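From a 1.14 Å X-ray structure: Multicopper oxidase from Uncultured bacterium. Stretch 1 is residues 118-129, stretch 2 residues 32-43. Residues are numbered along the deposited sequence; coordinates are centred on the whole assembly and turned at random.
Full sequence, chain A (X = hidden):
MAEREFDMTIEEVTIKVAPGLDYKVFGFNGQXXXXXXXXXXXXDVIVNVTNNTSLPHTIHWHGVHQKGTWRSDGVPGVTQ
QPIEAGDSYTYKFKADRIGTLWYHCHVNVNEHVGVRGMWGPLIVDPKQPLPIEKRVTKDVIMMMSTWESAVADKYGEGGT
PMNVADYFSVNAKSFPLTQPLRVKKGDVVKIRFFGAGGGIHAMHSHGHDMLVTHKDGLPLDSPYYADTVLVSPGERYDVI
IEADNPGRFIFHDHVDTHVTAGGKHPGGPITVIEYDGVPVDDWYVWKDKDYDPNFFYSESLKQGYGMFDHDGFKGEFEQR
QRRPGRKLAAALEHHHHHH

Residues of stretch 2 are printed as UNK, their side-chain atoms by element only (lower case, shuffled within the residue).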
ATOM      1  N   MET A 118      18.396  11.258   6.548  1.00  8.71           N
ATOM      2  CA  MET A 118      19.466  10.358   7.034  1.00  9.54           C
ATOM      3  C   MET A 118      19.358   8.976   6.439  1.00  8.60           C
ATOM      4  O   MET A 118      19.046   7.977   7.107  1.00  9.91           O
ATOM      5  CB  MET A 118      19.367  10.274   8.574  1.00 10.23           C
ATOM      6  CG  MET A 118      19.484  11.690   9.205  1.00 10.41           C
ATOM      7  SD  MET A 118      20.132  11.578  10.896  1.00 11.29           S
ATOM      8  CE  MET A 118      21.829  11.041  10.598  1.00 12.90           C
ATOM      9  N   TRP A 119      19.716   8.880   5.139  1.00  8.61           N
ATOM     10  CA  TRP A 119      19.616   7.593   4.454  1.00  9.50           C
ATOM     11  C   TRP A 119      20.419   7.663   3.167  1.00  8.44           C
ATOM     12  O   TRP A 119      20.684   8.751   2.600  1.00  8.90           O
ATOM     13  CB  TRP A 119      18.145   7.288   4.105  1.00  9.69           C
ATOM     14  CG  TRP A 119      17.249   8.425   3.716  1.00  9.39           C
ATOM     15  CD1 TRP A 119      16.364   9.078   4.521  1.00 12.03           C
ATOM     16  CD2 TRP A 119      17.151   9.034   2.417  1.00  9.36           C
ATOM     17  NE1 TRP A 119      15.722  10.055   3.812  1.00 12.92           N
ATOM     18  CE2 TRP A 119      16.163  10.068   2.499  1.00 11.26           C
ATOM     19  CE3 TRP A 119      17.786   8.783   1.172  1.00  9.27           C
ATOM     20  CZ2 TRP A 119      15.795  10.882   1.405  1.00 13.34           C
ATOM     21  CZ3 TRP A 119      17.425   9.590   0.084  1.00 12.14           C
ATOM     22  CH2 TRP A 119      16.457  10.592   0.218  1.00 12.60           C
ATOM     23  N   GLY A 120      20.829   6.501   2.700  1.00  9.03           N
ATOM     24  CA  GLY A 120      21.537   6.367   1.439  1.00  8.26           C
ATOM     25  C   GLY A 120      21.524   4.915   1.011  1.00  8.44           C
ATOM     26  O   GLY A 120      21.039   4.055   1.726  1.00  8.39           O
ATOM     27  N   PRO A 121      21.990   4.660  -0.230  1.00  8.35           N
ATOM     28  CA  PRO A 121      21.921   3.322  -0.815  1.00  8.20           C
ATOM     29  C   PRO A 121      23.157   2.464  -0.580  1.00  8.02           C
ATOM     30  O   PRO A 121      24.279   3.004  -0.609  1.00  9.40           O
ATOM     31  CB  PRO A 121      21.740   3.629  -2.328  1.00  8.91           C
ATOM     32  CG  PRO A 121      22.587   4.912  -2.495  1.00  8.05           C
ATOM     33  CD  PRO A 121      22.480   5.696  -1.182  1.00  8.58           C
ATOM     34  N   LEU A 122      22.925   1.171  -0.374  1.00  8.04           N
ATOM     35  CA  LEU A 122      23.971   0.163  -0.181  1.00  8.18           C
ATOM     36  C   LEU A 122      23.740  -0.941  -1.211  1.00  7.95           C
ATOM     37  O   LEU A 122      22.791  -1.696  -1.059  1.00  8.62           O
ATOM     38  CB  LEU A 122      23.982  -0.320   1.276  1.00  9.60           C
ATOM     39  CG  LEU A 122      24.843  -1.555   1.552  1.00  9.87           C
ATOM     40  CD1 LEU A 122      26.326  -1.351   1.230  1.00 10.77           C
ATOM     41  CD2 LEU A 122      24.666  -1.974   3.032  1.00 11.46           C
ATOM     42  N   ILE A 123      24.599  -1.010  -2.218  1.00  8.27           N
ATOM     43  CA  ILE A 123      24.374  -1.961  -3.312  1.00  8.39           C
ATOM     44  C   ILE A 123      25.386  -3.068  -3.157  1.00  8.53           C
ATOM     45  O   ILE A 123      26.595  -2.810  -3.193  1.00 10.19           O
ATOM     46  CB  ILE A 123      24.505  -1.272  -4.680  1.00  8.47           C
ATOM     47  CG1 ILE A 123      23.530  -0.084  -4.797  1.00  8.86           C
ATOM     48  CG2 ILE A 123      24.345  -2.298  -5.776  1.00  9.70           C
ATOM     49  CD1 ILE A 123      22.049  -0.440  -4.539  1.00  8.26           C
ATOM     50  N   VAL A 124      24.907  -4.295  -3.017  1.00  8.45           N
ATOM     51  CA  VAL A 124      25.767  -5.470  -2.898  1.00  9.50           C
ATOM     52  C   VAL A 124      25.634  -6.269  -4.193  1.00  9.71           C
ATOM     53  O   VAL A 124      24.566  -6.827  -4.459  1.00 11.37           O
ATOM     54  CB  VAL A 124      25.423  -6.308  -1.642  1.00  8.99           C
ATOM     55  CG1 VAL A 124      26.332  -7.553  -1.592  1.00 10.05           C
ATOM     56  CG2 VAL A 124      25.576  -5.473  -0.355  1.00 10.23           C
ATOM     57  N   ASP A 125      26.709  -6.334  -4.970  1.00 10.18           N
ATOM     58  CA  ASP A 125      26.633  -7.103  -6.218  1.00 11.28           C
ATOM     59  C   ASP A 125      26.632  -8.598  -5.965  1.00 10.99           C
ATOM     60  O   ASP A 125      27.594  -9.092  -5.338  1.00 12.84           O
ATOM     61  CB  ASP A 125      27.789  -6.796  -7.155  1.00 12.13           C
ATOM     62  CG  ASP A 125      27.717  -5.474  -7.885  1.00 12.98           C
ATOM     63  OD1 ASP A 125      26.742  -4.719  -7.674  1.00 13.32           O
ATOM     64  OD2 ASP A 125      28.654  -5.183  -8.671  1.00 16.15           O
ATOM     65  N   PRO A 126      25.687  -9.363  -6.470  1.00 11.34           N
ATOM     66  CA  PRO A 126      25.777 -10.806  -6.318  1.00 12.52           C
ATOM     67  C   PRO A 126      26.982 -11.355  -7.099  1.00 13.85           C
ATOM     68  O   PRO A 126      27.301 -10.906  -8.204  1.00 16.63           O
ATOM     69  CB  PRO A 126      24.518 -11.353  -6.980  1.00 14.07           C
ATOM     70  CG  PRO A 126      23.731 -10.179  -7.464  1.00 17.75           C
ATOM     71  CD  PRO A 126      24.470  -8.912  -7.210  1.00 13.90           C
ATOM     72  N   LYS A 127      27.592 -12.407  -6.509  1.00 14.03           N
ATOM     73  CA  LYS A 127      28.581 -13.122  -7.337  1.00 18.64           C
ATOM     74  C   LYS A 127      27.894 -13.783  -8.522  1.00 23.58           C
ATOM     75  O   LYS A 127      28.551 -13.921  -9.589  1.00 29.11           O
ATOM     76  CB  LYS A 127      29.246 -14.106  -6.401  1.00 20.47           C
ATOM     77  CG  LYS A 127      30.157 -13.503  -5.351  1.00 31.58           C
ATOM     78  CD  LYS A 127      30.543 -14.559  -4.294  1.00 37.19           C
ATOM     79  CE  LYS A 127      31.562 -14.062  -3.306  1.00 38.22           C
ATOM     80  NZ  LYS A 127      31.705 -14.862  -2.045  1.00 54.31           N
ATOM     81  N   GLN A 128      26.620 -14.175  -8.410  1.00 21.92           N
ATOM     82  CA  GLN A 128      25.898 -14.673  -9.573  1.00 24.46           C
ATOM     83  C   GLN A 128      24.555 -13.993  -9.847  1.00 21.68           C
ATOM     84  O   GLN A 128      23.432 -14.269  -9.404  1.00 26.76           O
ATOM     85  CB  GLN A 128      25.678 -16.190  -9.430  1.00 29.44           C
ATOM     86  CG  GLN A 128      27.019 -16.903  -9.386  1.00 39.61           C
ATOM     87  CD  GLN A 128      27.768 -16.997 -10.703  1.00 52.42           C
ATOM     88  OE1 GLN A 128      27.327 -16.564 -11.779  1.00 63.56           O
ATOM     89  NE2 GLN A 128      28.968 -17.579 -10.633  1.00 65.94           N
ATOM     90  N   PRO A 129      24.719 -12.974 -10.695  1.00 20.14           N
ATOM     91  CA  PRO A 129      23.571 -12.120 -11.052  1.00 21.39           C
ATOM     92  C   PRO A 129      22.612 -12.838 -11.973  1.00 18.51           C
ATOM     93  O   PRO A 129      23.027 -13.812 -12.585  1.00 23.08           O
ATOM     94  CB  PRO A 129      24.192 -10.942 -11.776  1.00 23.22           C
ATOM     95  CG  PRO A 129      25.607 -11.352 -12.130  1.00 25.61           C
ATOM     96  CD  PRO A 129      25.986 -12.565 -11.315  1.00 21.76           C
ATOM     97  N   UNK A  32      22.253  14.576   0.710  1.00  8.84           N
ATOM     98  CA  UNK A  32      21.039  13.775   0.750  1.00  9.67           C
ATOM     99  C   UNK A  32      20.648  13.485  -0.707  1.00  8.79           C
ATOM    100  O   UNK A  32      20.488  14.489  -1.428  1.00  9.75           O
ATOM    101  c   UNK A  32      19.865  14.410   1.458  1.00  9.21           C
ATOM    102  c   UNK A  32      20.271  14.818   2.910  1.00 10.14           C
ATOM    103  c   UNK A  32      18.703  13.418   1.489  1.00  9.13           C
ATOM    104  N   UNK A  33      20.508  12.255  -1.196  1.00  8.89           N
ATOM    105  CA  UNK A  33      20.817  10.997  -0.519  1.00  9.25           C
ATOM    106  C   UNK A  33      22.285  10.941  -0.039  1.00  8.99           C
ATOM    107  O   UNK A  33      23.160  11.678  -0.541  1.00  8.75           O
ATOM    108  c   UNK A  33      20.021  12.083  -2.586  1.00  8.98           C
ATOM    109  c   UNK A  33      19.750  10.606  -2.677  1.00  9.75           C
ATOM    110  c   UNK A  33      20.695   9.997  -1.662  1.00 10.29           C
ATOM    111  N   UNK A  34      22.510  10.132   0.973  1.00  9.16           N
ATOM    112  CA  UNK A  34      23.856   9.879   1.452  1.00  9.15           C
ATOM    113  C   UNK A  34      24.681   9.224   0.338  1.00  8.48           C
ATOM    114  O   UNK A  34      24.189   8.813  -0.730  1.00  8.54           O
ATOM    115  N   UNK A  35      25.995   9.096   0.587  1.00  8.69           N
ATOM    116  CA  UNK A  35      26.912   8.458  -0.380  1.00  9.35           C
ATOM    117  C   UNK A  35      26.471   7.053  -0.761  1.00  8.60           C
ATOM    118  O   UNK A  35      25.916   6.273   0.024  1.00  8.90           O
ATOM    119  c   UNK A  35      26.682   9.523   1.839  1.00  9.79           C
ATOM    120  c   UNK A  35      28.108   9.557   1.331  1.00 15.20           C
ATOM    121  c   UNK A  35      28.248   8.421   0.365  1.00  9.93           C
ATOM    122  N   UNK A  36      26.715   6.740  -2.037  1.00  7.87           N
ATOM    123  CA  UNK A  36      26.518   5.385  -2.488  1.00  8.34           C
ATOM    124  C   UNK A  36      27.635   4.493  -1.943  1.00  8.70           C
ATOM    125  O   UNK A  36      28.832   4.795  -2.107  1.00  9.77           O
ATOM    126  c   UNK A  36      26.985   4.131  -6.193  1.00  9.90           C
ATOM    127  c   UNK A  36      26.605   5.340  -4.033  1.00  9.62           C
ATOM    128  c   UNK A  36      25.492   3.079  -4.473  1.00 10.69           C
ATOM    129  c   UNK A  36      26.741   3.945  -4.678  1.00  9.05           C
ATOM    130  N   UNK A  37      27.294   3.348  -1.363  1.00  8.69           N
ATOM    131  CA  UNK A  37      28.265   2.321  -0.977  1.00  8.40           C
ATOM    132  C   UNK A  37      27.991   1.136  -1.887  1.00  9.12           C
ATOM    133  O   UNK A  37      26.870   0.633  -1.931  1.00  9.89           O
ATOM    134  c   UNK A  37      28.163   1.976   0.530  1.00  9.68           C
ATOM    135  c   UNK A  37      28.105   2.932   2.903  1.00 12.73           C
ATOM    136  c   UNK A  37      29.106   0.809   0.823  1.00 11.49           C
ATOM    137  c   UNK A  37      28.392   3.181   1.406  1.00 12.14           C
ATOM    138  N   UNK A  38      28.981   0.718  -2.630  1.00  9.16           N
ATOM    139  CA  UNK A  38      28.826  -0.323  -3.650  1.00  9.08           C
ATOM    140  C   UNK A  38      29.923  -1.345  -3.402  1.00  9.17           C
ATOM    141  O   UNK A  38      31.111  -1.033  -3.528  1.00 10.65           O
ATOM    142  c   UNK A  38      28.903   0.315  -5.048  1.00 10.14           C
ATOM    143  c   UNK A  38      28.496  -0.602  -6.138  1.00 10.43           C
ATOM    144  n   UNK A  38      27.702  -2.219  -7.472  1.00 11.97           N
ATOM    145  n   UNK A  38      28.635  -0.277  -7.486  1.00 11.52           N
ATOM    146  c   UNK A  38      28.139  -1.272  -8.222  1.00 12.18           C
ATOM    147  c   UNK A  38      27.889  -1.830  -6.147  1.00 11.10           C
ATOM    148  N   UNK A  39      29.538  -2.551  -3.028  1.00  9.94           N
ATOM    149  CA  UNK A  39      30.489  -3.610  -2.683  1.00 10.44           C
ATOM    150  C   UNK A  39      30.059  -4.905  -3.334  1.00 10.63           C
ATOM    151  O   UNK A  39      28.990  -4.951  -3.975  1.00 10.80           O
ATOM    152  c   UNK A  39      30.613  -3.749  -1.159  1.00  9.59           C
ATOM    153  c   UNK A  39      31.037  -2.430  -0.498  1.00 11.39           C
ATOM    154  c   UNK A  39      29.351  -4.257  -0.453  1.00 11.30           C
ATOM    155  N   UNK A  40      30.895  -5.935  -3.183  1.00 11.49           N
ATOM    156  CA  UNK A  40      30.589  -7.267  -3.711  1.00 11.82           C
ATOM    157  C   UNK A  40      30.147  -8.216  -2.614  1.00 11.10           C
ATOM    158  O   UNK A  40      30.631  -8.116  -1.462  1.00 12.46           O
ATOM    159  c   UNK A  40      31.666  -9.050  -5.218  1.00 22.67           C
ATOM    160  c   UNK A  40      31.870  -7.830  -4.360  1.00 13.04           C
ATOM    161  o   UNK A  40      34.053  -8.933  -5.759  1.00 30.45           O
ATOM    162  n   UNK A  40      32.696  -9.952  -7.199  1.00 29.97           N
ATOM    163  c   UNK A  40      32.915  -9.299  -6.066  1.00 27.91           C
ATOM    164  N   UNK A  41      29.257  -9.140  -2.991  1.00 10.89           N
ATOM    165  CA  UNK A  41      28.856 -10.191  -2.060  1.00 11.40           C
ATOM    166  C   UNK A  41      30.089 -10.839  -1.453  1.00 12.89           C
ATOM    167  O   UNK A  41      31.079 -11.198  -2.118  1.00 14.20           O
ATOM    168  o   UNK A  41      26.385 -14.441  -2.225  1.00 15.82           O
ATOM    169  c   UNK A  41      28.117 -11.259  -2.843  1.00 11.91           C
ATOM    170  c   UNK A  41      26.883 -13.478  -2.853  1.00 13.93           C
ATOM    171  c   UNK A  41      27.601 -12.415  -2.023  1.00 14.35           C
ATOM    172  o   UNK A  41      26.750 -13.361  -4.088  1.00 13.91           O
ATOM    173  N   UNK A  42      30.077 -10.951  -0.114  1.00 13.28           N
ATOM    174  CA  UNK A  42      31.162 -11.538   0.670  1.00 15.91           C
ATOM    175  C   UNK A  42      32.181 -10.519   1.144  1.00 15.07           C
ATOM    176  O   UNK A  42      33.061 -10.892   1.926  1.00 16.72           O
ATOM    177  N   UNK A  43      32.159  -9.265   0.708  1.00 12.63           N
ATOM    178  CA  UNK A  43      33.154  -8.327   1.198  1.00 12.69           C
ATOM    179  C   UNK A  43      32.952  -8.111   2.687  1.00 13.99           C
ATOM    180  O   UNK A  43      31.844  -8.200   3.253  1.00 15.05           O
ATOM    181  c   UNK A  43      33.077  -6.991   0.472  1.00 13.61           C
ATOM    182  c   UNK A  43      33.600  -7.015  -0.960  1.00 13.45           C
ATOM    183  o   UNK A  43      33.302  -6.029  -1.663  1.00 13.00           O
ATOM    184  o   UNK A  43      34.302  -7.947  -1.394  1.00 15.52           O
TER
HETATM  185  O   HOH W   1      30.493  -9.651  -8.893  1.00 36.70           O
HETATM  186  O   HOH W   2      25.496 -14.749  -5.993  1.00 20.87           O

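Position 32 carries three side-chain carbons, one bearing the other two. One of the outer carbons lies over the face of the Trp119 six-membered ring, a CH-pi contact; the beta-branched fork is Val32. Val32 CG1 lies 4.1 Å from the centroid of the Trp119 six-membered ring. At position 33, three carbons close a ring onto the backbone nitrogen, and the peptide bond before it is cis. This is Pro33, whose CB lies 3.7 Å from Trp119 CZ3.

Position 34 has no side-chain atoms. Its N donates to Trp119 O at 2.8 Å, and its CA comes within 4.2 Å of Gly120 CA; an ideal CB would stand only 3.2 Å from Trp119 O. The residue is Gly34. Position 35 again closes three carbons onto its nitrogen, with its CA-to-CB bond pointing away from stretch 1: Pro35.

Four carbons forked at the second identify position 36 as Leu36, and its CD1 reaches Ile123 CG1 at 3.7 Å and Pro121 CG at 4.0 Å. Position 37 also has four carbons, but the fork is at the first and one arm is two carbons long, which makes it Ile37. Its CG2 packs 3.5 Å from Leu122 CD1.

At position 38, one carbon leads to a five-membered ring of three carbons and two nitrogens, hence His38. The ring meets Asp125 edge-on, and NE2 donates to Asp125 OD1 at 2.7 Å. Position 39 has one carbon carrying two others, on the same sheet face as Val124; as Val39, it places CG2 4.0 Å from Val124 CG2.

Position 40 has three carbons, the last bearing one oxygen and one nitrogen: Gln40. Its NE2 donates to water 1 at 2.8 Å, and that water returns a weak bond to Pro126 O at 3.5 Å. At position 41 the third carbon carries two oxygens, and one of them accepts from the backbone N of Lys127; this extended carboxylate is Glu41, with Glu41 OE1 2.7 Å from Lys127 N.

Position 42 lacks a side chain and has a phi of 92°, where a CB would jam against the preceding carbonyl oxygen and clash with Lys127 NZ: Gly42. Position 43 has two carbons, the second with two oxygens, and is Asp43. Its OD2 accepts from Gln40 N at 2.8 Å, bracing the type II turn.

The contact is a parallel strand pairing. Ile123 and Asp125 each use both N and O toward stretch 2, so alternating backbone hydrogen bonds fix the register. Aliphatic packing supports this ladder, while the His38–Asp125 bond and the Glu41 carboxylate, which accepts the backbone amide of Lys127, secure its far end.

Stretch 2 32-43: VPGPLIHVQEGD
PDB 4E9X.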